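PcaV transcriptional regulator (Streptomyces coelicolor, PDB 4FHT) regulates transcription as a MarR-family protein, probably by binding DNA, with 3,4-dihydroxybenzoate as its natural ligand. Local coordinates at the interface of chains A and B. Sequence-based numbering; all coordinates share one arbitrary frame. Chains: chain A/B, PcaV transcriptional regulator.

The interface of chains A and B. Residues chain A 38-39, 42, 61-64; chain B 9, 15, 18-19, 22.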
ATOM      1  N   SER A  38       6.768   6.719   6.915  1.00 21.25           N
ATOM      2  CA  SER A  38       5.587   7.557   6.725  1.00 20.87           C
ATOM      3  C   SER A  38       4.554   7.450   7.862  1.00 21.07           C
ATOM      4  O   SER A  38       3.966   8.464   8.247  1.00 21.23           O
ATOM      5  CB  SER A  38       4.962   7.366   5.329  1.00 19.43           C
ATOM      6  OG  SER A  38       4.105   6.235   5.253  1.00 22.22           O
ATOM      7  N   PRO A  39       4.335   6.236   8.415  1.00 18.79           N
ATOM      8  CA  PRO A  39       3.441   6.198   9.581  1.00 21.88           C
ATOM      9  C   PRO A  39       3.992   6.971  10.779  1.00 21.71           C
ATOM     10  O   PRO A  39       3.215   7.524  11.556  1.00 21.10           O
ATOM     11  CB  PRO A  39       3.359   4.705   9.908  1.00 27.25           C
ATOM     12  CG  PRO A  39       3.614   4.030   8.608  1.00 23.16           C
ATOM     13  CD  PRO A  39       4.662   4.876   7.946  1.00 16.57           C
ATOM     14  N   ALA A  42       3.165  10.506  10.151  1.00 21.10           N
ATOM     15  CA  ALA A  42       1.739  10.684  10.390  1.00 21.06           C
ATOM     16  C   ALA A  42       1.471  10.954  11.866  1.00 22.22           C
ATOM     17  O   ALA A  42       0.667  11.815  12.215  1.00 17.98           O
ATOM     18  CB  ALA A  42       0.961   9.461   9.920  1.00 18.27           C
ATOM     19  N   ARG A  61      -7.009   8.700  14.360  1.00 34.05           N
ATOM     20  CA  ARG A  61      -6.922   9.889  13.524  1.00 32.77           C
ATOM     21  C   ARG A  61      -6.107   9.655  12.250  1.00 29.98           C
ATOM     22  O   ARG A  61      -6.474  10.132  11.177  1.00 28.33           O
ATOM     23  CB  ARG A  61      -6.335  11.050  14.326  1.00 41.45           C
ATOM     24  CG  ARG A  61      -6.644  12.418  13.749  1.00 52.81           C
ATOM     25  CD  ARG A  61      -6.468  13.496  14.802  1.00 56.54           C
ATOM     26  NE  ARG A  61      -7.318  13.268  15.965  1.00 58.01           N
ATOM     27  CZ  ARG A  61      -8.512  13.824  16.139  1.00 63.05           C
ATOM     28  NH1 ARG A  61      -9.002  14.646  15.222  1.00 67.90           N
ATOM     29  NH2 ARG A  61      -9.217  13.559  17.231  1.00 63.20           N
ATOM     30  N   VAL A  62      -5.008   8.916  12.369  1.00 21.81           N
ATOM     31  CA  VAL A  62      -4.120   8.691  11.233  1.00 21.33           C
ATOM     32  C   VAL A  62      -4.305   7.323  10.571  1.00 19.73           C
ATOM     33  O   VAL A  62      -3.596   6.987   9.623  1.00 23.83           O
ATOM     34  CB  VAL A  62      -2.642   8.869  11.629  1.00 19.69           C
ATOM     35  CG1 VAL A  62      -2.408  10.280  12.154  1.00 24.34           C
ATOM     36  CG2 VAL A  62      -2.243   7.833  12.671  1.00 14.21           C
ATOM     37  N   GLY A  63      -5.250   6.536  11.071  1.00 19.40           N
ATOM     38  CA  GLY A  63      -5.557   5.249  10.470  1.00 19.11           C
ATOM     39  C   GLY A  63      -4.522   4.172  10.742  1.00 21.31           C
ATOM     40  O   GLY A  63      -4.143   3.422   9.843  1.00 21.85           O
ATOM     41  N   LEU A  64      -4.058   4.095  11.985  1.00 24.44           N
ATOM     42  CA  LEU A  64      -3.136   3.039  12.390  1.00 24.50           C
ATOM     43  C   LEU A  64      -3.721   2.274  13.571  1.00 23.36           C
ATOM     44  O   LEU A  64      -4.252   2.881  14.499  1.00 19.71           O
ATOM     45  CB  LEU A  64      -1.779   3.628  12.770  1.00 26.14           C
ATOM     46  CG  LEU A  64      -0.936   4.245  11.651  1.00 29.40           C
ATOM     47  CD1 LEU A  64       0.221   5.046  12.236  1.00 27.31           C
ATOM     48  CD2 LEU A  64      -0.421   3.157  10.720  1.00 33.08           C
TER
ATOM     49  N   LEU B   9      -3.344  15.632   6.016  1.00 24.58           N
ATOM     50  CA  LEU B   9      -3.000  14.333   5.441  1.00 25.77           C
ATOM     51  C   LEU B   9      -3.954  13.903   4.330  1.00 25.16           C
ATOM     52  O   LEU B   9      -3.601  13.087   3.480  1.00 28.55           O
ATOM     53  CB  LEU B   9      -2.942  13.261   6.534  1.00 25.76           C
ATOM     54  CG  LEU B   9      -1.867  13.450   7.610  1.00 22.80           C
ATOM     55  CD1 LEU B   9      -1.769  12.215   8.499  1.00 19.30           C
ATOM     56  CD2 LEU B   9      -0.518  13.771   6.979  1.00 21.10           C
ATOM     57  N   HIS B  15      -0.280   9.191   1.983  1.00 18.81           N
ATOM     58  CA  HIS B  15      -1.099   8.842   3.135  1.00 20.58           C
ATOM     59  C   HIS B  15      -2.302   8.024   2.679  1.00 19.67           C
ATOM     60  O   HIS B  15      -2.618   6.979   3.254  1.00 14.82           O
ATOM     61  CB  HIS B  15      -1.564  10.106   3.853  1.00 21.50           C
ATOM     62  CG  HIS B  15      -2.532   9.849   4.965  1.00 23.19           C
ATOM     63  ND1 HIS B  15      -2.168   9.235   6.144  1.00 23.53           N
ATOM     64  CD2 HIS B  15      -3.851  10.133   5.079  1.00 23.06           C
ATOM     65  CE1 HIS B  15      -3.223   9.148   6.936  1.00 24.66           C
ATOM     66  NE2 HIS B  15      -4.256   9.687   6.313  1.00 24.82           N
ATOM     67  N   ARG B  18      -1.249   4.497   1.600  1.00 18.33           N
ATOM     68  CA  ARG B  18      -1.070   3.579   2.717  1.00 20.64           C
ATOM     69  C   ARG B  18      -2.408   3.051   3.232  1.00 19.92           C
ATOM     70  O   ARG B  18      -2.563   1.852   3.457  1.00 23.61           O
ATOM     71  CB  ARG B  18      -0.296   4.236   3.864  1.00 19.99           C
ATOM     72  CG  ARG B  18      -0.311   3.385   5.128  1.00 25.26           C
ATOM     73  CD  ARG B  18       0.499   3.969   6.265  1.00 30.88           C
ATOM     74  NE  ARG B  18      -0.065   5.202   6.813  1.00 30.51           N
ATOM     75  CZ  ARG B  18      -1.134   5.262   7.604  1.00 29.54           C
ATOM     76  NH1 ARG B  18      -1.796   4.159   7.928  1.00 31.89           N
ATOM     77  NH2 ARG B  18      -1.551   6.433   8.065  1.00 25.06           N
ATOM     78  N   ARG B  19      -3.369   3.953   3.415  1.00 18.77           N
ATOM     79  CA  ARG B  19      -4.702   3.577   3.881  1.00 21.87           C
ATOM     80  C   ARG B  19      -5.395   2.608   2.932  1.00 19.46           C
ATOM     81  O   ARG B  19      -6.015   1.639   3.366  1.00 24.60           O
ATOM     82  CB  ARG B  19      -5.584   4.817   4.055  1.00 24.35           C
ATOM     83  CG  ARG B  19      -5.375   5.594   5.344  1.00 29.52           C
ATOM     84  CD  ARG B  19      -6.359   6.758   5.386  1.00 35.23           C
ATOM     85  NE  ARG B  19      -6.287   7.536   6.618  1.00 44.17           N
ATOM     86  CZ  ARG B  19      -7.090   7.362   7.663  1.00 44.46           C
ATOM     87  NH1 ARG B  19      -8.028   6.424   7.638  1.00 43.68           N
ATOM     88  NH2 ARG B  19      -6.953   8.128   8.737  1.00 39.30           N
ATOM     89  N   GLN B  22      -3.812  -0.748   3.092  1.00 20.95           N
ATOM     90  CA  GLN B  22      -4.229  -1.326   4.366  1.00 25.91           C
ATOM     91  C   GLN B  22      -5.625  -1.914   4.231  1.00 21.38           C
ATOM     92  O   GLN B  22      -5.887  -3.022   4.687  1.00 19.03           O
ATOM     93  CB  GLN B  22      -4.227  -0.272   5.476  1.00 30.74           C
ATOM     94  CG  GLN B  22      -2.871  -0.010   6.102  1.00 37.14           C
ATOM     95  CD  GLN B  22      -2.946   0.981   7.251  1.00 39.69           C
ATOM     96  OE1 GLN B  22      -1.924   1.366   7.819  1.00 45.88           O
ATOM     97  NE2 GLN B  22      -4.158   1.399   7.597  1.00 36.45           N
TER
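This is part of a two-fold symmetric dimer interface between two copies of a MarR-family winged-helix regulator, in keeping with the dimers this family forms. Helix 13-31 of chain B is tied here to the end of helix 55-62 of chain A and the turn after it. The patch links helix 13-31 to what is, by family, part of the partner's winged-helix DNA-binding region. B:Arg18 carries the contact. Its CG lies anti to the backbone N (chi1 170°), and the chain bends at chi3, so the guanidinium meets the turn edge-on. B:Arg18 NH2 hydrogen-bonds to the carbonyl O of A:Val62 at 2.6 Å, in the guanidinium plane and nearly along the C=O axis. B:Arg18 NH1 hydrogen-bonds to the carbonyl O of A:Gly63 at 3.1 Å, from above the carbonyl plane. B:Arg18 NH1 also donates to the amide oxygen OE1 of B:Gln22 at 2.8 Å, which helps fix the rotation of the guanidinium. CD2 of A:Leu64 packs against CZ of B:Arg18 at 3.8 Å, and the two side chains cross at about a right angle. CG of A:Pro39 touches CD, farther back along the arginine. An alanine in place of B:Arg18 would remove the guanidinium and its bonds to the A:Val62 and A:Gly63 carbonyls, and would probably loosen the hold on this turn. B:Arg18 and B:His15 also belong to the 3,4-dihydroxybenzoate site, so ligand binding may be felt at this joint. The guanidinium of B:Arg19 lays one face over CA of A:Gly63, with B:Arg19 CZ 3.8 Å from that CA. B:Gln22 extends beyond CG, and its amide NE2 donates almost straight to A:Gly63 O at 3.0 Å, making that oxygen a shared acceptor with B:Arg18 NH1.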